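Local coordinates for beta-ketoacyl-[acyl-carrier-protein] synthase III (Pseudomonas aeruginosa, PDB 2X3E) that probably catalyses the condensation that starts fatty acid synthesis, joining an acetyl group from acetyl-CoA to malonyl-ACP to give 3-oxobutanoyl-ACP, at residues A[9-14]-A[162-167]; A[72-77]-A[130-135]; A[88-93]-A[105-110]. The protein carries 1 engineered substitution. All blocks are in the same frame, centred on the assembly; numbering follows the deposited sequence.

Interaction 1. Residues A[9-14]-A[162-167]; sequences CGLGSY and GAVVLR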
ATOM      1  N   CYS A   9       3.832 -21.315   2.459  1.00 15.29           N
ATOM      2  CA  CYS A   9       4.187 -22.339   3.447  1.00 16.59           C
ATOM      3  C   CYS A   9       3.394 -22.267   4.757  1.00 16.76           C
ATOM      4  O   CYS A   9       3.651 -23.046   5.662  1.00 17.37           O
ATOM      5  CB  CYS A   9       5.696 -22.304   3.729  1.00 17.33           C
ATOM      6  SG  CYS A   9       6.329 -20.762   4.407  1.00 18.90           S
ATOM      7  N   GLY A  10       2.404 -21.377   4.837  1.00 16.61           N
ATOM      8  CA  GLY A  10       1.583 -21.237   6.042  1.00 16.84           C
ATOM      9  C   GLY A  10       0.288 -20.506   5.760  1.00 16.43           C
ATOM     10  O   GLY A  10       0.236 -19.642   4.885  1.00 15.96           O
ATOM     11  N   LEU A  11      -0.766 -20.873   6.491  1.00 16.54           N
ATOM     12  CA  LEU A  11      -2.082 -20.249   6.352  1.00 15.87           C
ATOM     13  C   LEU A  11      -2.706 -20.101   7.730  1.00 15.95           C
ATOM     14  O   LEU A  11      -2.611 -21.002   8.562  1.00 16.39           O
ATOM     15  CB  LEU A  11      -2.994 -21.097   5.453  1.00 16.00           C
ATOM     16  CG  LEU A  11      -4.427 -20.606   5.212  1.00 16.57           C
ATOM     17  CD1 LEU A  11      -4.448 -19.378   4.329  1.00 15.79           C
ATOM     18  CD2 LEU A  11      -5.273 -21.713   4.598  1.00 17.13           C
ATOM     19  N   GLY A  12      -3.336 -18.958   7.965  1.00 15.40           N
ATOM     20  CA  GLY A  12      -4.094 -18.726   9.188  1.00 15.85           C
ATOM     21  C   GLY A  12      -5.190 -17.719   8.927  1.00 15.34           C
ATOM     22  O   GLY A  12      -5.190 -17.037   7.903  1.00 15.19           O
ATOM     23  N   SER A  13      -6.143 -17.641   9.839  1.00 15.45           N
ATOM     24  CA  SER A  13      -7.261 -16.717   9.682  1.00 15.00           C
ATOM     25  C   SER A  13      -7.893 -16.400  11.020  1.00 15.78           C
ATOM     26  O   SER A  13      -7.660 -17.099  12.012  1.00 16.24           O
ATOM     27  CB  SER A  13      -8.309 -17.306   8.741  1.00 14.56           C
ATOM     28  OG  SER A  13      -8.977 -18.407   9.338  1.00 14.90           O
ATOM     29  N   TYR A  14      -8.700 -15.342  11.030  1.00 15.62           N
ATOM     30  CA  TYR A  14      -9.484 -14.983  12.198  1.00 16.55           C
ATOM     31  C   TYR A  14     -10.762 -14.262  11.773  1.00 16.39           C
ATOM     32  O   TYR A  14     -10.730 -13.351  10.943  1.00 15.43           O
ATOM     33  CB  TYR A  14      -8.668 -14.105  13.153  1.00 17.23           C
ATOM     34  CG  TYR A  14      -9.438 -13.728  14.399  1.00 17.94           C
ATOM     35  CD1 TYR A  14      -9.635 -14.652  15.418  1.00 19.16           C
ATOM     36  CD2 TYR A  14      -9.987 -12.452  14.550  1.00 17.80           C
ATOM     37  CE1 TYR A  14     -10.356 -14.323  16.558  1.00 20.50           C
ATOM     38  CE2 TYR A  14     -10.708 -12.109  15.696  1.00 18.95           C
ATOM     39  CZ  TYR A  14     -10.885 -13.052  16.693  1.00 20.44           C
ATOM     40  OH  TYR A  14     -11.589 -12.738  17.832  1.00 21.74           O
ATOM     41  N   GLY A 162      -7.387 -13.018   6.737  1.00 14.66           N
ATOM     42  CA  GLY A 162      -6.711 -14.246   6.355  1.00 14.92           C
ATOM     43  C   GLY A 162      -5.265 -13.947   6.017  1.00 14.83           C
ATOM     44  O   GLY A 162      -4.962 -12.921   5.400  1.00 15.09           O
ATOM     45  N   ALA A 163      -4.368 -14.844   6.414  1.00 14.97           N
ATOM     46  CA  ALA A 163      -2.940 -14.611   6.260  1.00 14.66           C
ATOM     47  C   ALA A 163      -2.219 -15.831   5.712  1.00 14.62           C
ATOM     48  O   ALA A 163      -2.596 -16.979   5.999  1.00 14.92           O
ATOM     49  CB  ALA A 163      -2.340 -14.215   7.592  1.00 14.59           C
ATOM     50  N   VAL A 164      -1.192 -15.567   4.911  1.00 14.80           N
ATOM     51  CA  VAL A 164      -0.272 -16.591   4.454  1.00 14.81           C
ATOM     52  C   VAL A 164       1.161 -16.195   4.784  1.00 14.75           C
ATOM     53  O   VAL A 164       1.489 -15.005   4.885  1.00 14.34           O
ATOM     54  CB  VAL A 164      -0.384 -16.852   2.926  1.00 15.10           C
ATOM     55  CG1 VAL A 164      -1.702 -17.495   2.591  1.00 14.99           C
ATOM     56  CG2 VAL A 164      -0.185 -15.558   2.124  1.00 15.00           C
ATOM     57  N   VAL A 165       1.996 -17.214   4.973  1.00 15.16           N
ATOM     58  CA  VAL A 165       3.441 -17.053   5.082  1.00 15.33           C
ATOM     59  C   VAL A 165       4.052 -17.486   3.750  1.00 15.76           C
ATOM     60  O   VAL A 165       3.688 -18.540   3.209  1.00 15.39           O
ATOM     61  CB  VAL A 165       4.025 -17.915   6.218  1.00 15.88           C
ATOM     62  CG1 VAL A 165       5.560 -17.880   6.207  1.00 15.38           C
ATOM     63  CG2 VAL A 165       3.476 -17.456   7.572  1.00 16.05           C
ATOM     64  N   LEU A 166       4.944 -16.650   3.220  1.00 16.01           N
ATOM     65  CA  LEU A 166       5.713 -16.958   2.017  1.00 16.94           C
ATOM     66  C   LEU A 166       7.182 -17.071   2.394  1.00 16.75           C
ATOM     67  O   LEU A 166       7.656 -16.350   3.274  1.00 17.07           O
ATOM     68  CB  LEU A 166       5.557 -15.856   0.971  1.00 17.15           C
ATOM     69  CG  LEU A 166       4.169 -15.592   0.398  1.00 18.87           C
ATOM     70  CD1 LEU A 166       4.157 -14.268  -0.355  1.00 20.20           C
ATOM     71  CD2 LEU A 166       3.740 -16.729  -0.513  1.00 19.93           C
ATOM     72  N   ARG A 167       7.898 -17.982   1.746  1.00 17.00           N
ATOM     73  CA  ARG A 167       9.346 -18.110   1.940  1.00 17.34           C
ATOM     74  C   ARG A 167      10.059 -18.191   0.602  1.00 17.33           C
ATOM     75  O   ARG A 167       9.466 -18.573  -0.401  1.00 17.13           O
ATOM     76  CB  ARG A 167       9.678 -19.362   2.764  1.00 18.14           C
ATOM     77  CG  ARG A 167       9.339 -20.686   2.081  1.00 18.80           C
ATOM     78  CD  ARG A 167       9.981 -21.863   2.807  1.00 19.98           C
ATOM     79  NE  ARG A 167       9.534 -23.158   2.296  1.00 21.23           N
ATOM     80  CZ  ARG A 167       9.929 -23.717   1.153  1.00 22.16           C
ATOM     81  NH1 ARG A 167      10.785 -23.101   0.340  1.00 22.24           N
ATOM     82  NH2 ARG A 167       9.449 -24.909   0.816  1.00 22.92           N
TER

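Interaction 2. Residues A[72-77]-A[130-135]; sequences RVDAVV and LADSAL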
ATOM      1  N   ARG A  72       9.688 -16.173  13.093  1.00 19.67           N
ATOM      2  CA  ARG A  72      10.076 -14.873  12.540  1.00 18.91           C
ATOM      3  C   ARG A  72       9.906 -14.859  11.035  1.00 17.81           C
ATOM      4  O   ARG A  72      10.097 -15.881  10.378  1.00 17.90           O
ATOM      5  CB  ARG A  72      11.542 -14.556  12.854  1.00 19.89           C
ATOM      6  CG  ARG A  72      11.741 -13.874  14.165  1.00 21.53           C
ATOM      7  CD  ARG A  72      13.221 -13.674  14.485  1.00 22.91           C
ATOM      8  NE  ARG A  72      13.361 -13.496  15.925  1.00 24.65           N
ATOM      9  CZ  ARG A  72      13.416 -14.486  16.811  1.00 26.83           C
ATOM     10  NH1 ARG A  72      13.387 -15.760  16.423  1.00 27.47           N
ATOM     11  NH2 ARG A  72      13.516 -14.202  18.104  1.00 28.76           N
ATOM     12  N   VAL A  73       9.539 -13.696  10.503  1.00 16.77           N
ATOM     13  CA  VAL A  73       9.607 -13.416   9.070  1.00 16.42           C
ATOM     14  C   VAL A  73      10.235 -12.028   8.878  1.00 16.22           C
ATOM     15  O   VAL A  73      10.281 -11.230   9.822  1.00 16.08           O
ATOM     16  CB  VAL A  73       8.214 -13.492   8.388  1.00 16.01           C
ATOM     17  CG1 VAL A  73       7.654 -14.922   8.478  1.00 16.32           C
ATOM     18  CG2 VAL A  73       7.233 -12.486   9.000  1.00 15.64           C
ATOM     19  N   ASP A  74      10.712 -11.741   7.669  1.00 15.91           N
ATOM     20  CA  ASP A  74      11.436 -10.483   7.408  1.00 16.34           C
ATOM     21  C   ASP A  74      10.502  -9.312   7.133  1.00 15.38           C
ATOM     22  O   ASP A  74      10.899  -8.154   7.281  1.00 14.70           O
ATOM     23  CB  ASP A  74      12.396 -10.643   6.222  1.00 17.03           C
ATOM     24  CG  ASP A  74      13.574 -11.536   6.528  1.00 18.68           C
ATOM     25  OD1 ASP A  74      14.111 -11.466   7.655  1.00 19.93           O
ATOM     26  OD2 ASP A  74      13.988 -12.303   5.629  1.00 19.84           O
ATOM     27  N   ALA A  75       9.271  -9.620   6.725  1.00 14.52           N
ATOM     28  CA  ALA A  75       8.339  -8.628   6.214  1.00 14.21           C
ATOM     29  C   ALA A  75       6.900  -8.945   6.633  1.00 13.54           C
ATOM     30  O   ALA A  75       6.508 -10.116   6.711  1.00 13.03           O
ATOM     31  CB  ALA A  75       8.436  -8.558   4.686  1.00 14.05           C
ATOM     32  N   VAL A  76       6.136  -7.891   6.912  1.00 13.46           N
ATOM     33  CA  VAL A  76       4.715  -8.006   7.220  1.00 13.19           C
ATOM     34  C   VAL A  76       3.940  -6.988   6.389  1.00 13.18           C
ATOM     35  O   VAL A  76       4.092  -5.785   6.572  1.00 13.17           O
ATOM     36  CB  VAL A  76       4.419  -7.757   8.722  1.00 13.25           C
ATOM     37  CG1 VAL A  76       2.924  -7.877   8.981  1.00 13.34           C
ATOM     38  CG2 VAL A  76       5.205  -8.733   9.599  1.00 13.51           C
ATOM     39  N   VAL A  77       3.106  -7.477   5.477  1.00 13.44           N
ATOM     40  CA  VAL A  77       2.331  -6.609   4.594  1.00 13.58           C
ATOM     41  C   VAL A  77       0.841  -6.865   4.790  1.00 13.82           C
ATOM     42  O   VAL A  77       0.412  -8.017   4.822  1.00 13.97           O
ATOM     43  CB  VAL A  77       2.745  -6.814   3.124  1.00 13.75           C
ATOM     44  CG1 VAL A  77       1.803  -6.061   2.172  1.00 14.54           C
ATOM     45  CG2 VAL A  77       4.191  -6.363   2.928  1.00 13.76           C
ATOM     46  N   LEU A 130      14.942  -8.995  -1.226  1.00 17.61           N
ATOM     47  CA  LEU A 130      14.755  -7.963  -0.197  1.00 18.31           C
ATOM     48  C   LEU A 130      14.164  -8.540   1.089  1.00 18.02           C
ATOM     49  O   LEU A 130      14.142  -7.869   2.128  1.00 18.75           O
ATOM     50  CB  LEU A 130      13.873  -6.821  -0.720  1.00 18.03           C
ATOM     51  CG  LEU A 130      14.604  -5.698  -1.464  1.00 19.93           C
ATOM     52  CD1 LEU A 130      15.669  -6.223  -2.395  1.00 21.42           C
ATOM     53  CD2 LEU A 130      13.624  -4.819  -2.215  1.00 20.24           C
ATOM     54  N   ALA A 131      13.689  -9.780   1.004  1.00 17.65           N
ATOM     55  CA  ALA A 131      13.198 -10.535   2.149  1.00 17.54           C
ATOM     56  C   ALA A 131      13.344 -12.018   1.826  1.00 17.71           C
ATOM     57  O   ALA A 131      13.259 -12.400   0.660  1.00 17.62           O
ATOM     58  CB  ALA A 131      11.733 -10.192   2.421  1.00 16.94           C
ATOM     59  N   ASP A 132      13.574 -12.842   2.847  1.00 17.60           N
ATOM     60  CA  ASP A 132      13.638 -14.298   2.671  1.00 17.87           C
ATOM     61  C   ASP A 132      12.356 -14.984   3.141  1.00 17.37           C
ATOM     62  O   ASP A 132      12.152 -16.164   2.884  1.00 17.28           O
ATOM     63  CB  ASP A 132      14.842 -14.882   3.411  1.00 18.57           C
ATOM     64  CG  ASP A 132      16.173 -14.349   2.890  1.00 20.63           C
ATOM     65  OD1 ASP A 132      16.276 -13.997   1.691  1.00 21.41           O
ATOM     66  OD2 ASP A 132      17.127 -14.294   3.686  1.00 22.61           O
ATOM     67  N   SER A 133      11.496 -14.231   3.825  1.00 16.75           N
ATOM     68  CA  SER A 133      10.195 -14.720   4.272  1.00 16.39           C
ATOM     69  C   SER A 133       9.284 -13.537   4.570  1.00 15.80           C
ATOM     70  O   SER A 133       9.758 -12.428   4.831  1.00 15.95           O
ATOM     71  CB  SER A 133      10.343 -15.584   5.516  1.00 16.88           C
ATOM     72  OG  SER A 133      10.944 -14.843   6.564  1.00 16.85           O
ATOM     73  N   ALA A 134       7.980 -13.776   4.535  1.00 15.02           N
ATOM     74  CA  ALA A 134       7.010 -12.703   4.695  1.00 14.62           C
ATOM     75  C   ALA A 134       5.656 -13.214   5.129  1.00 13.98           C
ATOM     76  O   ALA A 134       5.251 -14.325   4.779  1.00 13.54           O
ATOM     77  CB  ALA A 134       6.854 -11.941   3.394  1.00 14.33           C
ATOM     78  N   LEU A 135       4.965 -12.370   5.886  1.00 13.71           N
ATOM     79  CA  LEU A 135       3.543 -12.505   6.124  1.00 13.51           C
ATOM     80  C   LEU A 135       2.798 -11.566   5.184  1.00 13.20           C
ATOM     81  O   LEU A 135       3.151 -10.385   5.060  1.00 13.58           O
ATOM     82  CB  LEU A 135       3.197 -12.138   7.575  1.00 13.35           C
ATOM     83  CG  LEU A 135       3.263 -13.266   8.604  1.00 13.82           C
ATOM     84  CD1 LEU A 135       3.399 -12.709  10.018  1.00 14.21           C
ATOM     85  CD2 LEU A 135       2.009 -14.153   8.499  1.00 12.57           C
TER
HETATM   86  O   HOH W   1      13.341 -15.125   6.889  1.00 12.61           O

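Interaction 3. Residues A[88-93]-A[105-110]; sequences PATAPR and AFDLSA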
ATOM      1  N   PRO A  88      -0.297   6.276  10.712  1.00 15.34           N
ATOM      2  CA  PRO A  88       0.471   5.469   9.770  1.00 14.62           C
ATOM      3  C   PRO A  88      -0.317   4.306   9.175  1.00 14.23           C
ATOM      4  O   PRO A  88      -1.529   4.193   9.375  1.00 14.50           O
ATOM      5  CB  PRO A  88       1.597   4.922  10.650  1.00 14.50           C
ATOM      6  CG  PRO A  88       0.960   4.730  11.972  1.00 14.73           C
ATOM      7  CD  PRO A  88       0.006   5.895  12.109  1.00 15.52           C
ATOM      8  N   ALA A  89       0.384   3.461   8.432  1.00 13.96           N
ATOM      9  CA  ALA A  89      -0.129   2.152   8.069  1.00 13.85           C
ATOM     10  C   ALA A  89      -0.398   1.309   9.325  1.00 13.93           C
ATOM     11  O   ALA A  89       0.090   1.606  10.422  1.00 14.21           O
ATOM     12  CB  ALA A  89       0.864   1.441   7.146  1.00 13.49           C
ATOM     13  N   THR A  90      -1.192   0.259   9.157  1.00 13.92           N
ATOM     14  CA  THR A  90      -1.511  -0.668  10.244  1.00 14.12           C
ATOM     15  C   THR A  90      -0.446  -1.760  10.400  1.00 13.62           C
ATOM     16  O   THR A  90      -0.231  -2.269  11.500  1.00 13.66           O
ATOM     17  CB  THR A  90      -2.900  -1.294  10.001  1.00 14.35           C
ATOM     18  OG1 THR A  90      -3.872  -0.243   9.957  1.00 15.80           O
ATOM     19  CG2 THR A  90      -3.278  -2.285  11.112  1.00 14.30           C
ATOM     20  N   ALA A  91       0.232  -2.090   9.300  1.00 13.15           N
ATOM     21  CA  ALA A  91       1.195  -3.194   9.265  1.00 12.88           C
ATOM     22  C   ALA A  91       2.316  -3.086  10.304  1.00 13.05           C
ATOM     23  O   ALA A  91       2.636  -4.077  10.961  1.00 13.18           O
ATOM     24  CB  ALA A  91       1.777  -3.349   7.863  1.00 12.60           C
ATOM     25  N   PRO A  92       2.913  -1.890  10.471  1.00 13.56           N
ATOM     26  CA  PRO A  92       3.970  -1.829  11.494  1.00 13.91           C
ATOM     27  C   PRO A  92       3.479  -2.237  12.889  1.00 14.79           C
ATOM     28  O   PRO A  92       4.162  -3.014  13.568  1.00 14.58           O
ATOM     29  CB  PRO A  92       4.414  -0.372  11.455  1.00 14.22           C
ATOM     30  CG  PRO A  92       4.110   0.073  10.055  1.00 13.79           C
ATOM     31  CD  PRO A  92       2.841  -0.648   9.683  1.00 13.49           C
ATOM     32  N   ARG A  93       2.313  -1.731  13.304  1.00 15.12           N
ATOM     33  CA  ARG A  93       1.756  -2.082  14.614  0.50 15.78           C
ATOM     34  C   ARG A  93       1.511  -3.586  14.715  1.00 15.42           C
ATOM     35  O   ARG A  93       1.836  -4.204  15.728  1.00 15.60           O
ATOM     36  CB  ARG A  93       0.459  -1.316  14.910  0.50 16.22           C
ATOM     37  CG  ARG A  93      -0.066  -1.538  16.339  0.50 17.84           C
ATOM     38  CD  ARG A  93      -1.347  -0.765  16.632  0.50 19.65           C
ATOM     39  NE  ARG A  93      -1.779  -0.967  18.014  0.50 22.58           N
ATOM     40  CZ  ARG A  93      -2.799  -0.337  18.590  0.50 23.67           C
ATOM     41  NH1 ARG A  93      -3.514   0.544  17.907  0.50 24.35           N
ATOM     42  NH2 ARG A  93      -3.106  -0.588  19.855  0.50 25.18           N
ATOM     43  N   ALA A 105       7.513  -3.346   6.906  1.00 14.13           N
ATOM     44  CA  ALA A 105       6.059  -3.394   7.102  1.00 13.83           C
ATOM     45  C   ALA A 105       5.343  -2.243   6.414  1.00 13.61           C
ATOM     46  O   ALA A 105       5.727  -1.090   6.584  1.00 14.37           O
ATOM     47  CB  ALA A 105       5.733  -3.396   8.599  1.00 13.81           C
ATOM     48  N   PHE A 106       4.313  -2.569   5.636  1.00 13.53           N
ATOM     49  CA  PHE A 106       3.485  -1.556   4.978  1.00 13.35           C
ATOM     50  C   PHE A 106       2.110  -2.097   4.599  1.00 12.97           C
ATOM     51  O   PHE A 106       1.913  -3.310   4.565  1.00 12.60           O
ATOM     52  CB  PHE A 106       4.207  -0.986   3.736  1.00 13.47           C
ATOM     53  CG  PHE A 106       4.417  -1.984   2.606  1.00 13.55           C
ATOM     54  CD1 PHE A 106       3.456  -2.145   1.608  1.00 13.79           C
ATOM     55  CD2 PHE A 106       5.597  -2.722   2.514  1.00 13.82           C
ATOM     56  CE1 PHE A 106       3.652  -3.040   0.556  1.00 13.77           C
ATOM     57  CE2 PHE A 106       5.810  -3.611   1.469  1.00 14.03           C
ATOM     58  CZ  PHE A 106       4.833  -3.780   0.485  1.00 13.84           C
ATOM     59  N   ASP A 107       1.168  -1.188   4.331  1.00 12.88           N
ATOM     60  CA  ASP A 107      -0.179  -1.542   3.859  1.00 12.79           C
ATOM     61  C   ASP A 107      -0.276  -1.328   2.345  1.00 12.92           C
ATOM     62  O   ASP A 107       0.304  -0.375   1.811  1.00 12.88           O
ATOM     63  CB  ASP A 107      -1.265  -0.691   4.540  1.00 13.09           C
ATOM     64  CG  ASP A 107      -1.378  -0.927   6.045  1.00 14.65           C
ATOM     65  OD1 ASP A 107      -0.610  -1.733   6.621  1.00 15.66           O
ATOM     66  OD2 ASP A 107      -2.253  -0.273   6.675  1.00 14.74           O
ATOM     67  N   LEU A 108      -1.023  -2.209   1.670  1.00 12.75           N
ATOM     68  CA  LEU A 108      -1.241  -2.143   0.225  1.00 12.86           C
ATOM     69  C   LEU A 108      -2.729  -1.953  -0.024  1.00 13.21           C
ATOM     70  O   LEU A 108      -3.547  -2.654   0.568  1.00 13.74           O
ATOM     71  CB  LEU A 108      -0.739  -3.426  -0.446  1.00 12.76           C
ATOM     72  CG  LEU A 108      -0.792  -3.492  -1.980  1.00 13.06           C
ATOM     73  CD1 LEU A 108       0.340  -4.377  -2.512  1.00 12.96           C
ATOM     74  CD2 LEU A 108      -2.154  -3.983  -2.498  1.00 12.81           C
ATOM     75  N   SER A 109      -3.078  -0.992  -0.877  1.00 13.69           N
ATOM     76  CA  SER A 109      -4.474  -0.683  -1.175  1.00 13.52           C
ATOM     77  C   SER A 109      -4.829  -1.100  -2.596  1.00 13.39           C
ATOM     78  O   SER A 109      -4.355  -0.501  -3.553  1.00 14.04           O
ATOM     79  CB  SER A 109      -4.724   0.812  -1.004  1.00 13.72           C
ATOM     80  OG  SER A 109      -6.010   1.156  -1.469  1.00 14.09           O
ATOM     81  N   ALA A 110      -5.623  -2.160  -2.719  1.00 13.11           N
ATOM     82  CA  ALA A 110      -6.184  -2.577  -4.005  1.00 13.24           C
ATOM     83  C   ALA A 110      -7.560  -3.220  -3.809  1.00 13.48           C
ATOM     84  O   ALA A 110      -7.945  -4.125  -4.546  1.00 13.50           O
ATOM     85  CB  ALA A 110      -5.235  -3.533  -4.734  1.00 12.71           C
TER

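Interaction 1. Residues A[9-14]-A[162-167]
Cys9 to Ser13 runs antiparallel to Gly162 to Val165, with short strand axes 4.5 Å apart at closest approach and directions 167° apart, and a classic beta bulge marks the end where Cys9 and Gly10 both face Val165. The two strands are neighbours in a five-stranded mixed sheet of the thiolase-like fold, and 5-14 is an outermost strand within the chain. At the bulge, Cys9 N donates to Val165 O at 2.9 Å, while Val165 N reaches Gly10 O from well above its carbonyl plane (47°). Further along, Gly12 and Ala163 exchange a reciprocal pair of bonds, Gly12 N to Ala163 O at 2.9 Å and Ala163 N to Gly12 O at 2.8 Å.

On one face of the sheet, Leu11 and Val164 meet obliquely through CD1 and CG1, 3.8 Å apart. Leu11 goes on to pack against helix 285-295, and Val164 against Phe115 of helix 114-127. Ala163 and Val165 occupy the other face and touch Ala64 and Ala68, respectively, of helix 53-68. Arg167 forms a salt bridge with Glu173 through NH2, while its aliphatic stem runs past Cys9. With SG set between the backbone N and the carbonyl carbon (chi1 61°), the Cys9 thiol lies 3.8 Å from Arg167 CG and 3.5 Å from Val165 CG1.

Interaction 2. Residues A[72-77]-A[130-135]
The carboxylates of Asp74 and Asp132 are turned 66° against each other, and the Asp74 group meets its polar neighbours in two ways. At its edge, Asp74 OD2 accepts the backbone N-H of Asp132 (N to OD2 2.9 Å) on its anti lone pair, the one away from the other oxygen. Over one face sits a water that gives OD2 a weak bond of 3.2 Å. Asp132 turns its own OD1 to Arg4, with which it forms a salt bridge.

Beyond these loops the chains enter parallel strands 75-79 and 133-140, adjacent members of the five-stranded sheet, their short axes inclined by 29°. Ala75 O accepts Leu135 N at 2.9 Å, and Leu135 O accepts Val77 N, also at 2.9 Å, so that the two bonds bracket the parallel pair Val76-Leu135. Nearer the loops the pairing is poorer: Asp74 N donates to Ser133 O at 3.1 Å from far above the carbonyl plane (58°), and its link to Ser133 OG is weak. Ser133 N is buried by the contact without a partner in the model.

Apolar side chains line both sides. Val73, just before the strand, puts CG2 4.0 Å from Leu135 CD1, the two side chains crossing at about a right angle, and both rest on Leu65 of helix 53-68. Ala75 CB and Ala134 CB meet on the face opposite to Leu135, and Ala134 packs onto Val122 and Ile126 of helix 114-127.

With Asp74 OD2 and Asp132 OD2 only 4.2 Å apart, the two acids would be expected to repel one another, which may raise their pKa somewhat. The Asp132 N-H on Asp74 and the positive charge of Arg4 on Asp132 probably offset part of this.

Interaction 3. Residues A[88-93]-A[105-110]
Asp107 sets its CG anti to the carbonyl carbon (chi1 -65°) and turns OD1 almost into eclipse with CA (chi2 1°), which presents the carboxylate to the backbone N-H groups of Thr90 and Ala91. Each oxygen receives a backbone N-H. Thr90 N gives a nearly straight bond of 2.8 Å to Asp107 OD2, approaching on the syn side but 32° out of the carboxylate plane. Ala91 N, also at 2.8 Å, uses the syn lone pair of Asp107 OD1 through a more bent bond.

Small groups close in around this acid: Ala89 CB lies 3.4 Å from Asp107 CG, and Ala91 CB only 3.1 Å from Asp107 OD1. The carboxylate is buried, and the two backbone N-H groups would be expected to help stabilise its negative charge there. Further back along the strand, Ala105 CB packs against Ala91 CB at 4.0 Å and against the Pro92 ring. Thr90 OG1 turns to Asp84 N.

Strand 104-109 pairs through Asp107 and Ser109 with an antiparallel strand of the second subunit, which carries the sheet across the dimer. The contact thus ties helix to strand in the beta-alpha-beta unit 75-79, 91-97, 104-109 of the thiolase-like fold.

All three contacts involve the same mixed sheet, and each is largely buried: interactions 1 and 2 pair neighbouring strands within it, while interaction 3 packs the segment leading into helix 91-97 onto strand 104-109. Interactions 1 and 2 meet where strands 160-169 and 133-140 lie side by side: Leu166 N probably bonds to Ala134 O at 2.8 Å. Interactions 2 and 3 meet through strands 75-79 and 104-109, with Val77 packing on the Phe106 ring, whereas interactions 1 and 3 stay about 11 Å apart at their nearest atoms. Interaction 1 is mainly backbone pairing and apolar packing. Interaction 2 opens toward solvent at its acidic loops. Interaction 3 instead turns a buried carboxylate onto backbone N-H groups beside the second subunit.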